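Local atomic coordinates of 2-c-methyl-d-erythritol 4-phosphate cytidylyltransferase (Streptococcus pneumoniae, PDB entry 2VSH), a protein that catalyses the transfer of the cytidylyl group of CTP to D-ribitol 5-phosphate, making CDP-ribitol for teichoic acid precursors. Residues Asp85-Ile90 with Lys177-Leu182; Lys49-Val54 with Lys91-Ala96; Met2-Ile7 with Asp98-Leu103; Gln125-Leu130 with Pro171-Cys176. All blocks are in the same frame, centred on the assembly; numbering follows the deposited sequence.

Interaction 1 of 4, residues Asp85-Ile90 with Lys177-Leu182; sequences DRNTSI and KDFMDL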
loop_
_atom_site.group_PDB
_atom_site.type_symbol
_atom_site.label_atom_id
_atom_site.label_comp_id
_atom_site.label_asym_id
_atom_site.label_seq_id
_atom_site.Cartn_x
_atom_site.Cartn_y
_atom_site.Cartn_z
ATOM N N ASP A 85 -14.137 -10.603 14.125
ATOM C CA ASP A 85 -13.436 -10.301 12.882
ATOM C C ASP A 85 -14.448 -9.747 11.890
ATOM O O ASP A 85 -15.653 -9.804 12.157
ATOM C CB ASP A 85 -12.692 -11.546 12.346
ATOM C CG ASP A 85 -13.602 -12.757 12.140
ATOM O OD1 ASP A 85 -14.732 -12.615 11.651
ATOM O OD2 ASP A 85 -13.162 -13.877 12.448
ATOM N N ARG A 86 -13.990 -9.196 10.766
ATOM C CA ARG A 86 -14.921 -8.569 9.846
ATOM C C ARG A 86 -16.049 -9.490 9.355
ATOM O O ARG A 86 -17.188 -9.050 9.276
ATOM C CB ARG A 86 -14.230 -7.849 8.673
ATOM C CG ARG A 86 -13.194 -8.659 7.890
ATOM C CD ARG A 86 -12.448 -7.798 6.829
ATOM N NE ARG A 86 -13.374 -6.949 6.065
ATOM C CZ ARG A 86 -13.372 -5.618 6.061
ATOM N NH1 ARG A 86 -12.459 -4.936 6.759
ATOM N NH2 ARG A 86 -14.283 -4.963 5.336
ATOM N N ASN A 87 -15.742 -10.752 9.030
ATOM C CA ASN A 87 -16.772 -11.650 8.479
ATOM C C ASN A 87 -17.838 -12.026 9.516
ATOM O O ASN A 87 -18.995 -12.224 9.180
ATOM C CB ASN A 87 -16.140 -12.914 7.879
ATOM C CG ASN A 87 -15.534 -12.672 6.506
ATOM O OD1 ASN A 87 -15.990 -11.816 5.749
ATOM N ND2 ASN A 87 -14.487 -13.418 6.189
ATOM N N THR A 88 -17.433 -12.127 10.779
ATOM C CA THR A 88 -18.386 -12.365 11.859
ATOM C C THR A 88 -19.279 -11.129 12.009
ATOM O O THR A 88 -20.447 -11.247 12.318
ATOM C CB THR A 88 -17.679 -12.714 13.192
ATOM O OG1 THR A 88 -16.746 -13.773 12.964
ATOM C CG2 THR A 88 -18.691 -13.210 14.238
ATOM N N SER A 89 -18.715 -9.950 11.784
ATOM C CA SER A 89 -19.498 -8.714 11.843
ATOM C C SER A 89 -20.487 -8.677 10.687
ATOM O O SER A 89 -21.652 -8.313 10.874
ATOM C CB SER A 89 -18.594 -7.477 11.831
ATOM O OG SER A 89 -17.870 -7.392 13.043
ATOM N N ILE A 90 -20.043 -9.079 9.501
ATOM C CA ILE A 90 -20.968 -9.162 8.348
ATOM C C ILE A 90 -22.152 -10.101 8.637
ATOM O O ILE A 90 -23.306 -9.727 8.428
ATOM C CB ILE A 90 -20.246 -9.527 7.033
ATOM C CG1 ILE A 90 -19.265 -8.400 6.653
ATOM C CG2 ILE A 90 -21.266 -9.721 5.909
ATOM C CD1 ILE A 90 -18.243 -8.754 5.584
ATOM N N LYS A 177 -28.106 -13.681 1.624
ATOM C CA LYS A 177 -28.246 -15.146 1.679
ATOM C C LYS A 177 -27.005 -15.834 1.128
ATOM O O LYS A 177 -26.519 -16.807 1.732
ATOM C CB LYS A 177 -29.495 -15.617 0.914
ATOM C CG LYS A 177 -29.887 -17.090 1.130
ATOM C CD LYS A 177 -31.000 -17.519 0.160
ATOM C CE LYS A 177 -31.433 -19.001 0.325
ATOM N NZ LYS A 177 -30.362 -20.019 0.071
ATOM N N ASP A 178 -26.482 -15.309 0.011
ATOM C CA ASP A 178 -25.282 -15.848 -0.613
ATOM C C ASP A 178 -24.089 -15.833 0.335
ATOM O O ASP A 178 -23.388 -16.843 0.457
ATOM C CB ASP A 178 -24.928 -15.097 -1.892
ATOM C CG ASP A 178 -25.783 -15.514 -3.076
ATOM O OD1 ASP A 178 -26.747 -16.297 -2.887
ATOM O OD2 ASP A 178 -25.485 -15.050 -4.188
ATOM N N PHE A 179 -23.854 -14.707 1.007
ATOM C CA PHE A 179 -22.777 -14.653 1.993
ATOM C C PHE A 179 -22.998 -15.667 3.118
ATOM O O PHE A 179 -22.063 -16.360 3.510
ATOM C CB PHE A 179 -22.609 -13.249 2.581
ATOM C CG PHE A 179 -21.579 -13.179 3.673
ATOM C CD1 PHE A 179 -21.935 -13.442 4.998
ATOM C CD2 PHE A 179 -20.250 -12.872 3.378
ATOM C CE1 PHE A 179 -20.993 -13.382 6.017
ATOM C CE2 PHE A 179 -19.296 -12.808 4.393
ATOM C CZ PHE A 179 -19.664 -13.073 5.711
ATOM N N MET A 180 -24.220 -15.738 3.647
ATOM C CA MET A 180 -24.516 -16.692 4.719
ATOM C C MET A 180 -24.244 -18.135 4.330
ATOM O O MET A 180 -23.572 -18.856 5.065
ATOM C CB MET A 180 -25.951 -16.539 5.237
ATOM C CG MET A 180 -26.226 -15.161 5.822
ATOM S SD MET A 180 -25.329 -14.818 7.359
ATOM C CE MET A 180 -26.477 -15.500 8.561
ATOM N N ASP A 181 -24.765 -18.554 3.176
ATOM C CA ASP A 181 -24.536 -19.900 2.681
ATOM C C ASP A 181 -23.051 -20.266 2.526
ATOM O O ASP A 181 -22.623 -21.320 2.988
ATOM C CB ASP A 181 -25.301 -20.112 1.366
ATOM C CG ASP A 181 -26.811 -20.124 1.570
ATOM O OD1 ASP A 181 -27.243 -20.266 2.738
ATOM O OD2 ASP A 181 -27.564 -19.997 0.579
ATOM N N LEU A 182 -22.276 -19.397 1.887
ATOM C CA LEU A 182 -20.863 -19.678 1.629
ATOM C C LEU A 182 -20.014 -19.629 2.896
ATOM O O LEU A 182 -19.166 -20.490 3.113
ATOM C CB LEU A 182 -20.303 -18.688 0.611
ATOM C CG LEU A 182 -20.853 -18.769 -0.805
ATOM C CD1 LEU A 182 -20.100 -17.765 -1.633
ATOM C CD2 LEU A 182 -20.716 -20.198 -1.379
#

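Interaction 2 of 4, residues Lys49-Val54 with Lys91-Ala96; sequences KIVVGV and KNIIEA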
loop_
_atom_site.group_PDB
_atom_site.type_symbol
_atom_site.label_atom_id
_atom_site.label_comp_id
_atom_site.label_asym_id
_atom_site.label_seq_id
_atom_site.Cartn_x
_atom_site.Cartn_y
_atom_site.Cartn_z
ATOM N N LYS A 49 -32.119 0.252 4.975
ATOM C CA LYS A 49 -31.598 0.568 6.313
ATOM C C LYS A 49 -30.100 0.626 6.242
ATOM O O LYS A 49 -29.501 -0.002 5.381
ATOM C CB LYS A 49 -31.983 -0.504 7.343
ATOM C CG LYS A 49 -33.451 -0.585 7.695
ATOM C CD LYS A 49 -33.948 0.683 8.353
ATOM C CE LYS A 49 -35.325 0.489 8.954
ATOM N NZ LYS A 49 -36.078 1.767 8.951
ATOM N N ILE A 50 -29.500 1.341 7.191
ATOM C CA ILE A 50 -28.059 1.378 7.362
ATOM C C ILE A 50 -27.735 0.652 8.658
ATOM O O ILE A 50 -28.099 1.106 9.742
ATOM C CB ILE A 50 -27.532 2.836 7.413
ATOM C CG1 ILE A 50 -27.820 3.514 6.072
ATOM C CG2 ILE A 50 -26.040 2.836 7.685
ATOM C CD1 ILE A 50 -27.920 5.024 6.161
ATOM N N VAL A 51 -27.110 -0.511 8.525
ATOM C CA VAL A 51 -26.908 -1.401 9.660
ATOM C C VAL A 51 -25.434 -1.320 10.027
ATOM O O VAL A 51 -24.566 -1.598 9.197
ATOM C CB VAL A 51 -27.319 -2.868 9.347
ATOM C CG1 VAL A 51 -27.257 -3.717 10.609
ATOM C CG2 VAL A 51 -28.725 -2.920 8.722
ATOM N N VAL A 52 -25.168 -0.895 11.257
ATOM C CA VAL A 52 -23.803 -0.650 11.721
ATOM C C VAL A 52 -23.389 -1.684 12.774
ATOM O O VAL A 52 -24.002 -1.783 13.840
ATOM C CB VAL A 52 -23.653 0.770 12.332
ATOM C CG1 VAL A 52 -22.171 1.159 12.430
ATOM C CG2 VAL A 52 -24.422 1.812 11.507
ATOM N N GLY A 53 -22.326 -2.425 12.476
ATOM C CA GLY A 53 -21.792 -3.426 13.395
ATOM C C GLY A 53 -20.716 -2.809 14.262
ATOM O O GLY A 53 -19.678 -2.409 13.770
ATOM N N VAL A 54 -20.970 -2.741 15.558
ATOM C CA VAL A 54 -20.038 -2.131 16.509
ATOM C C VAL A 54 -19.687 -3.155 17.589
ATOM O O VAL A 54 -20.484 -4.039 17.901
ATOM C CB VAL A 54 -20.669 -0.839 17.130
ATOM C CG1 VAL A 54 -19.861 -0.320 18.263
ATOM C CG2 VAL A 54 -20.791 0.261 16.075
ATOM N N LYS A 91 -21.864 -11.300 9.132
ATOM C CA LYS A 91 -22.910 -12.247 9.520
ATOM C C LYS A 91 -23.866 -11.602 10.534
ATOM O O LYS A 91 -25.077 -11.692 10.390
ATOM C CB LYS A 91 -22.302 -13.539 10.068
ATOM C CG LYS A 91 -23.307 -14.458 10.804
ATOM C CD LYS A 91 -22.613 -15.524 11.617
ATOM C CE LYS A 91 -22.044 -14.975 12.956
ATOM N NZ LYS A 91 -23.025 -14.864 14.091
ATOM N N ASN A 92 -23.306 -10.929 11.539
ATOM C CA ASN A 92 -24.105 -10.273 12.572
ATOM C C ASN A 92 -25.013 -9.203 11.983
ATOM O O ASN A 92 -26.189 -9.102 12.359
ATOM C CB ASN A 92 -23.196 -9.663 13.632
ATOM C CG ASN A 92 -22.703 -10.673 14.616
ATOM O OD1 ASN A 92 -22.905 -11.869 14.450
ATOM N ND2 ASN A 92 -22.055 -10.203 15.658
ATOM N N ILE A 93 -24.462 -8.433 11.048
ATOM C CA ILE A 93 -25.208 -7.422 10.286
ATOM C C ILE A 93 -26.373 -8.058 9.515
ATOM O O ILE A 93 -27.511 -7.562 9.573
ATOM C CB ILE A 93 -24.248 -6.587 9.368
ATOM C CG1 ILE A 93 -23.452 -5.599 10.234
ATOM C CG2 ILE A 93 -25.015 -5.818 8.272
ATOM C CD1 ILE A 93 -22.210 -4.978 9.560
ATOM N N ILE A 94 -26.087 -9.168 8.828
ATOM C CA ILE A 94 -27.097 -9.845 8.023
ATOM C C ILE A 94 -28.214 -10.374 8.934
ATOM O O ILE A 94 -29.397 -10.294 8.583
ATOM C CB ILE A 94 -26.467 -10.951 7.153
ATOM C CG1 ILE A 94 -25.595 -10.322 6.053
ATOM C CG2 ILE A 94 -27.542 -11.865 6.553
ATOM C CD1 ILE A 94 -24.720 -11.309 5.299
ATOM N N GLU A 95 -27.836 -10.878 10.108
ATOM C CA GLU A 95 -28.811 -11.351 11.097
ATOM C C GLU A 95 -29.742 -10.227 11.560
ATOM O O GLU A 95 -30.955 -10.431 11.667
ATOM C CB GLU A 95 -28.115 -12.041 12.282
ATOM C CG GLU A 95 -27.555 -13.415 11.914
ATOM C CD GLU A 95 -26.776 -14.082 13.034
ATOM O OE1 GLU A 95 -26.694 -15.314 13.010
ATOM O OE2 GLU A 95 -26.245 -13.387 13.936
ATOM N N ALA A 96 -29.172 -9.053 11.833
ATOM C CA ALA A 96 -29.943 -7.862 12.223
ATOM C C ALA A 96 -30.901 -7.425 11.105
ATOM O O ALA A 96 -32.053 -7.073 11.358
ATOM C CB ALA A 96 -29.002 -6.723 12.593
#

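Interaction 3 of 4, residues Met2-Ile7 with Asp98-Leu103; sequences MIYAGI and DAYRPL. With CA (calcium ion), chain C.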
loop_
_atom_site.group_PDB
_atom_site.type_symbol
_atom_site.label_atom_id
_atom_site.label_comp_id
_atom_site.label_asym_id
_atom_site.label_seq_id
_atom_site.Cartn_x
_atom_site.Cartn_y
_atom_site.Cartn_z
ATOM N N MET A 2 -34.591 -5.701 -1.386
ATOM C CA MET A 2 -34.031 -4.657 -0.530
ATOM C C MET A 2 -32.533 -4.484 -0.737
ATOM O O MET A 2 -31.838 -5.434 -1.093
ATOM C CB MET A 2 -34.303 -4.970 0.939
ATOM C CG MET A 2 -35.765 -5.127 1.317
ATOM S SD MET A 2 -36.653 -3.559 1.234
ATOM C CE MET A 2 -37.802 -3.816 2.568
ATOM N N ILE A 3 -32.044 -3.268 -0.495
ATOM C CA ILE A 3 -30.620 -2.992 -0.465
ATOM C C ILE A 3 -30.312 -2.336 0.880
ATOM O O ILE A 3 -30.936 -1.337 1.256
ATOM C CB ILE A 3 -30.165 -2.048 -1.609
ATOM C CG1 ILE A 3 -30.525 -2.623 -2.977
ATOM C CG2 ILE A 3 -28.669 -1.807 -1.519
ATOM C CD1 ILE A 3 -30.517 -1.589 -4.106
ATOM N N TYR A 4 -29.367 -2.921 1.605
ATOM C CA TYR A 4 -28.952 -2.412 2.907
ATOM C C TYR A 4 -27.508 -1.947 2.845
ATOM O O TYR A 4 -26.721 -2.435 2.023
ATOM C CB TYR A 4 -29.104 -3.511 3.967
ATOM C CG TYR A 4 -30.545 -3.986 4.118
ATOM C CD1 TYR A 4 -31.024 -5.085 3.399
ATOM C CD2 TYR A 4 -31.427 -3.308 4.943
ATOM C CE1 TYR A 4 -32.370 -5.517 3.534
ATOM C CE2 TYR A 4 -32.749 -3.716 5.078
ATOM C CZ TYR A 4 -33.214 -4.821 4.374
ATOM O OH TYR A 4 -34.525 -5.204 4.512
ATOM N N ALA A 5 -27.157 -0.990 3.700
ATOM C CA ALA A 5 -25.754 -0.701 3.941
ATOM C C ALA A 5 -25.347 -1.477 5.183
ATOM O O ALA A 5 -26.110 -1.539 6.166
ATOM C CB ALA A 5 -25.503 0.793 4.125
ATOM N N GLY A 6 -24.157 -2.083 5.116
ATOM C CA GLY A 6 -23.551 -2.817 6.236
ATOM C C GLY A 6 -22.238 -2.163 6.630
ATOM O O GLY A 6 -21.189 -2.436 6.036
ATOM N N ILE A 7 -22.289 -1.317 7.656
ATOM C CA ILE A 7 -21.118 -0.544 8.083
ATOM C C ILE A 7 -20.325 -1.302 9.161
ATOM O O ILE A 7 -20.844 -1.579 10.266
ATOM C CB ILE A 7 -21.529 0.888 8.554
ATOM C CG1 ILE A 7 -22.387 1.599 7.482
ATOM C CG2 ILE A 7 -20.308 1.715 8.963
ATOM C CD1 ILE A 7 -21.732 1.759 6.090
ATOM N N ASP A 98 -32.118 -9.492 8.808
ATOM C CA ASP A 98 -33.136 -10.555 8.751
ATOM C C ASP A 98 -34.195 -10.342 9.841
ATOM O O ASP A 98 -35.366 -10.614 9.633
ATOM C CB ASP A 98 -32.441 -11.920 8.890
ATOM C CG ASP A 98 -33.338 -13.092 8.581
ATOM O OD1 ASP A 98 -34.087 -13.070 7.576
ATOM O OD2 ASP A 98 -33.262 -14.091 9.331
ATOM N N ALA A 99 -33.776 -9.835 10.997
ATOM C CA ALA A 99 -34.697 -9.559 12.105
ATOM C C ALA A 99 -35.593 -8.345 11.793
ATOM O O ALA A 99 -36.760 -8.320 12.196
ATOM C CB ALA A 99 -33.930 -9.339 13.401
ATOM N N TYR A 100 -35.048 -7.367 11.065
ATOM C CA TYR A 100 -35.822 -6.218 10.591
ATOM C C TYR A 100 -36.914 -6.663 9.599
ATOM O O TYR A 100 -38.102 -6.371 9.797
ATOM C CB TYR A 100 -34.893 -5.125 9.976
ATOM C CG TYR A 100 -35.670 -4.116 9.141
ATOM C CD1 TYR A 100 -36.595 -3.255 9.744
ATOM C CD2 TYR A 100 -35.511 -4.053 7.755
ATOM C CE1 TYR A 100 -37.349 -2.361 8.985
ATOM C CE2 TYR A 100 -36.262 -3.156 6.983
ATOM C CZ TYR A 100 -37.174 -2.313 7.607
ATOM O OH TYR A 100 -37.925 -1.421 6.865
ATOM N N ARG A 101 -36.514 -7.368 8.535
ATOM C CA ARG A 101 -37.469 -7.921 7.538
ATOM C C ARG A 101 -36.889 -9.228 7.010
ATOM O O ARG A 101 -35.785 -9.216 6.457
ATOM C CB ARG A 101 -37.677 -6.947 6.362
ATOM C CG ARG A 101 -38.882 -7.283 5.449
ATOM C CD ARG A 101 -40.151 -6.725 6.040
ATOM N NE ARG A 101 -41.356 -6.931 5.240
ATOM C CZ ARG A 101 -42.546 -6.443 5.580
ATOM N NH1 ARG A 101 -42.667 -5.711 6.689
ATOM N NH2 ARG A 101 -43.609 -6.671 4.815
ATOM N N PRO A 102 -37.615 -10.357 7.190
ATOM C CA PRO A 102 -37.050 -11.657 6.799
ATOM C C PRO A 102 -36.443 -11.629 5.391
ATOM O O PRO A 102 -37.075 -11.172 4.446
ATOM C CB PRO A 102 -38.245 -12.600 6.886
ATOM C CG PRO A 102 -39.118 -11.979 7.967
ATOM C CD PRO A 102 -38.975 -10.493 7.754
ATOM N N LEU A 103 -35.211 -12.101 5.278
ATOM C CA LEU A 103 -34.449 -12.055 4.032
ATOM C C LEU A 103 -35.071 -12.872 2.926
ATOM O O LEU A 103 -35.650 -13.930 3.182
ATOM C CB LEU A 103 -33.036 -12.601 4.250
ATOM C CG LEU A 103 -31.996 -11.858 5.072
ATOM C CD1 LEU A 103 -30.880 -12.845 5.353
ATOM C CD2 LEU A 103 -31.456 -10.599 4.354
HETATM CA CA CA C . -34.606 -15.607 7.894
HETATM O O HOH W 1 -34.846 -7.790 4.427
HETATM O O HOH W 2 -32.609 -15.836 6.496
HETATM O O HOH W 3 -36.623 -14.906 9.114
#

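Interaction 4 of 4, residues Gln125-Leu130 with Pro171-Cys176; sequences QDNIQL and PQTFRC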
loop_
_atom_site.group_PDB
_atom_site.type_symbol
_atom_site.label_atom_id
_atom_site.label_comp_id
_atom_site.label_asym_id
_atom_site.label_seq_id
_atom_site.Cartn_x
_atom_site.Cartn_y
_atom_site.Cartn_z
ATOM N N GLN A 125 -23.506 3.548 -5.739
ATOM C CA GLN A 125 -24.385 3.267 -6.852
ATOM C C GLN A 125 -23.811 2.236 -7.838
ATOM O O GLN A 125 -24.529 1.355 -8.286
ATOM C CB GLN A 125 -24.792 4.572 -7.542
ATOM C CG GLN A 125 -25.839 5.343 -6.719
ATOM C CD GLN A 125 -26.120 6.731 -7.246
ATOM O OE1 GLN A 125 -25.635 7.126 -8.310
ATOM N NE2 GLN A 125 -26.893 7.500 -6.478
ATOM N N ASP A 126 -22.533 2.360 -8.176
ATOM C CA ASP A 126 -21.833 1.357 -8.997
ATOM C C ASP A 126 -21.866 -0.046 -8.414
ATOM O O ASP A 126 -22.089 -1.010 -9.142
ATOM C CB ASP A 126 -20.379 1.760 -9.233
ATOM C CG ASP A 126 -20.248 2.846 -10.256
ATOM O OD1 ASP A 126 -21.296 3.350 -10.722
ATOM O OD2 ASP A 126 -19.096 3.197 -10.602
ATOM N N ASN A 127 -21.630 -0.142 -7.106
ATOM C CA ASN A 127 -21.707 -1.394 -6.367
ATOM C C ASN A 127 -23.060 -2.045 -6.456
ATOM O O ASN A 127 -23.169 -3.246 -6.708
ATOM C CB ASN A 127 -21.332 -1.163 -4.892
ATOM C CG ASN A 127 -19.881 -1.456 -4.629
ATOM O OD1 ASN A 127 -19.546 -2.517 -4.112
ATOM N ND2 ASN A 127 -19.004 -0.533 -5.020
ATOM N N ILE A 128 -24.102 -1.240 -6.260
ATOM C CA ILE A 128 -25.470 -1.737 -6.358
ATOM C C ILE A 128 -25.764 -2.217 -7.784
ATOM O O ILE A 128 -26.352 -3.281 -7.982
ATOM C CB ILE A 128 -26.495 -0.661 -5.896
ATOM C CG1 ILE A 128 -26.375 -0.446 -4.370
ATOM C CG2 ILE A 128 -27.922 -1.062 -6.293
ATOM C CD1 ILE A 128 -26.939 0.912 -3.877
ATOM N N GLN A 129 -25.350 -1.438 -8.778
ATOM C CA GLN A 129 -25.641 -1.775 -10.165
ATOM C C GLN A 129 -24.929 -3.063 -10.607
ATOM O O GLN A 129 -25.554 -3.949 -11.189
ATOM C CB GLN A 129 -25.265 -0.613 -11.087
ATOM C CG GLN A 129 -25.549 -0.888 -12.563
ATOM C CD GLN A 129 -24.893 0.127 -13.490
ATOM O OE1 GLN A 129 -23.973 0.848 -13.090
ATOM N NE2 GLN A 129 -25.364 0.190 -14.728
ATOM N N LEU A 130 -23.627 -3.142 -10.334
ATOM C CA LEU A 130 -22.828 -4.353 -10.586
ATOM C C LEU A 130 -23.366 -5.611 -9.865
ATOM O O LEU A 130 -23.368 -6.709 -10.442
ATOM C CB LEU A 130 -21.363 -4.086 -10.234
ATOM C CG LEU A 130 -20.272 -3.731 -11.261
ATOM C CD1 LEU A 130 -20.751 -3.529 -12.700
ATOM C CD2 LEU A 130 -19.428 -2.572 -10.803
ATOM N N PRO A 171 -16.679 -0.283 -0.786
ATOM C CA PRO A 171 -17.577 -1.440 -0.562
ATOM C C PRO A 171 -17.224 -2.818 -1.136
ATOM O O PRO A 171 -16.465 -2.955 -2.098
ATOM C CB PRO A 171 -18.928 -0.962 -1.130
ATOM C CG PRO A 171 -18.883 0.499 -1.065
ATOM C CD PRO A 171 -17.420 0.846 -1.376
ATOM N N GLN A 172 -17.792 -3.828 -0.488
ATOM C CA GLN A 172 -17.890 -5.174 -1.002
ATOM C C GLN A 172 -19.367 -5.538 -0.894
ATOM O O GLN A 172 -19.964 -5.455 0.187
ATOM C CB GLN A 172 -17.011 -6.128 -0.193
ATOM C CG GLN A 172 -15.549 -5.734 -0.206
ATOM C CD GLN A 172 -14.625 -6.704 0.528
ATOM O OE1 GLN A 172 -13.508 -6.947 0.083
ATOM N NE2 GLN A 172 -15.078 -7.243 1.655
ATOM N N THR A 173 -19.954 -5.921 -2.024
ATOM C CA THR A 173 -21.407 -5.989 -2.159
ATOM C C THR A 173 -21.860 -7.361 -2.665
ATOM O O THR A 173 -21.259 -7.937 -3.571
ATOM C CB THR A 173 -21.908 -4.851 -3.098
ATOM O OG1 THR A 173 -21.503 -3.593 -2.542
ATOM C CG2 THR A 173 -23.435 -4.869 -3.268
ATOM N N PHE A 174 -22.923 -7.885 -2.058
ATOM C CA PHE A 174 -23.379 -9.229 -2.359
ATOM C C PHE A 174 -24.753 -9.507 -1.744
ATOM O O PHE A 174 -25.199 -8.789 -0.859
ATOM C CB PHE A 174 -22.328 -10.269 -1.879
ATOM C CG PHE A 174 -21.718 -9.955 -0.539
ATOM C CD1 PHE A 174 -22.455 -10.097 0.631
ATOM C CD2 PHE A 174 -20.399 -9.519 -0.445
ATOM C CE1 PHE A 174 -21.885 -9.789 1.869
ATOM C CE2 PHE A 174 -19.830 -9.221 0.782
ATOM C CZ PHE A 174 -20.578 -9.352 1.941
ATOM N N ARG A 175 -25.409 -10.565 -2.213
ATOM C CA ARG A 175 -26.690 -10.993 -1.643
ATOM C C ARG A 175 -26.433 -11.536 -0.253
ATOM O O ARG A 175 -25.476 -12.286 -0.038
ATOM C CB ARG A 175 -27.358 -12.037 -2.541
ATOM C CG ARG A 175 -27.941 -11.436 -3.820
ATOM C CD ARG A 175 -28.050 -12.426 -4.977
ATOM N NE ARG A 175 -28.267 -11.654 -6.200
ATOM C CZ ARG A 175 -27.306 -11.161 -6.987
ATOM N NH1 ARG A 175 -26.021 -11.375 -6.738
ATOM N NH2 ARG A 175 -27.641 -10.444 -8.043
ATOM N N CYS A 176 -27.248 -11.097 0.704
ATOM C CA CYS A 176 -27.112 -11.499 2.106
ATOM C C CYS A 176 -27.131 -13.017 2.261
ATOM O O CYS A 176 -26.283 -13.559 2.949
ATOM C CB CYS A 176 -28.255 -10.909 2.931
ATOM S SG CYS A 176 -28.290 -9.098 3.006
#

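Interaction 1 of 4, residues Asp85-Ile90 with Lys177-Leu182
Phe179 presses its ring against Ile90, whose CG2 methyl sits almost over the ring centre. This is a CH-pi contact, with CG2 3.7 Å from the Phe179 centroid and 12° off the ring normal. Asn87 meets the rim of the same ring: its backbone O lies 3.6 Å from Phe179 CZ and its OD1 3.7 Å from CE2; both oxygens lie at the ring's edge near its plane, with the amide plane turned 54° from that of the ring. With CG anti to the backbone N (chi1 176°), Phe179 reaches straight across to the first turn of helix 86-100. That turn is capped by Asp85, whose OD1 accepts from Thr88 N at 2.9 Å and from Thr88 OG1 at 2.7 Å. Asp85 to Ser89 belong to the probable CTP site, so Asn87 belongs to both the site and this packing. Leu8 of strand 3-9 adjoins Ile90, helix 197-203 flanks Asn87 and Ile90, and the rings of Phe174 and Tyr183 lie nearly parallel to Phe179.

Interaction 2 of 4, residues Lys49-Val54 with Lys91-Ala96
On the helix that lays Ile93 and Ala96 against Val51, Lys91 NZ is gripped twice: it donates to Asn92 OD1 at 3.0 Å, nearly in line with that C=O, and forms a longer salt bridge to Glu95 OE2 at 3.5 Å. Two successive bends near +80° at the end of the Lys91 chain fold the ammonium back over its own helix. The Asn92 amide is engaged at its other end too, ND2 bonding Lys81 O. Across the contact no hydrogen bond forms; the side chains meet through methyl groups. Val51 CG1, anti to its backbone nitrogen (chi1 -173°), points its methyl into the angle between Ile93 CG2 at 3.9 Å and Ala96 CB at 4.0 Å. Helix 86-100 is the connection of a beta-alpha-beta crossover from strand 77-81 to strand 108-113, and on its way it covers strands 50-54 and 3-9 of the Rossmann-like sheet of this GT-A-clan enzyme. Strand and helix run at 138° to one another. Ile93 reaches along the strand to Gly53, its CD1 resting 3.9 Å from Gly53 N. Ile50 and Val52 face helix 33-42 on the other side of the sheet.

Interaction 3 of 4, residues Met2-Ile7 with Asp98-Leu103
Tyr4 drives its ring out from strand 3-9 until its hydroxyl meets the edge of Tyr100, OH lying 3.6 Å from Tyr100 CD2 and close to that ring's plane. The side chains cross at a slant, and Tyr4 CE2 comes to 3.9 Å from the same CD2. This is the tight part: Tyr4 is buried, with Ile97 of helix 86-100 also against it, while Tyr100 lies nearer the surface and ties its own hydroxyl to Glu48. A water bridges the segments, 2.6 Å from Tyr4 OH and 2.7 Å from Arg101 O. The site is the C-terminal end of helix 86-100, the crossover helix lying on the parallel part of the sheet, where Arg101 is the first residue to leave helical geometry. From there the contact loosens. Arg101 touches Tyr4 OH only through CB, at 4.0 Å, and the chain, bent at chi2 (84°), carries its guanidinium off to the exposed side. Asp98 takes no part in the packing against the strand; both its carboxylate oxygens bind a calcium ion, which also holds two waters, and OD1 in addition accepts a nearly straight bond from Leu103 N at 2.7 Å (174°), pinning the loop that follows the helix.

Interaction 4 of 4, residues Gln125-Leu130 with Pro171-Cys176
Asn127 reaches from helix 121-133 between Pro171 and Thr173, two residues on one side of strand 165-175. Its first torsion, chi1 -95°, is well off a staggered value; this rotation carries the amide over to the strand, and the second torsion turns OD1 to Thr173 OG1, 2.7 Å away, which donates to it. The bond comes in from the side of the carbonyl, with a C=O...donor angle of 113° and the donor tilted 24° from the carbonyl plane. Thr173 carries its hydroxyl anti to its carbonyl carbon, which turns OG1 to the amide, while its CG2 methyl rests 3.8 Å from Asn127 O. Pro171, preceded by a cis peptide bond, packs its ring against the amide: CB lies 3.4 Å from Asn127 OD1, and CG approaches ND2 less closely. The amide nitrogen is engaged by Thr139 OG1 of the adjoining strand 136-142 and by Met123 O in its own helix. Phe174, which follows Thr173, points its side chain to the far side of the sheet, onto helices 176-184 and 197-203. On the opposite face, helix 121-133 meets this strand through the buried amide of Asn127. With both amide ends hydrogen-bonded, that group is satisfied inside the core, and its rotation is fixed by partners in the helix and in two strands.

Overall arrangement
Interactions 1, 2 and 4 are buried, whereas interaction 3 lies partly at the surface. Helix 86-100 supplies one side of the first three: its capped start in interaction 1, its middle in interaction 2 and its C-terminal end in interaction 3, where water and calcium appear. Interactions 2 and 3 adjoin through backbone bonds of neighbouring strands, Val51 N to Ala5 O and Val51 O to Ile7 N. Interaction 4 holds a different helix to the sheet, with an amide-hydroxyl bond in place of the methyl and ring contacts of interactions 1 and 2. Strand 165-175 runs on into helix 176-184, and Phe174 against Phe179 joins interactions 4 and 1.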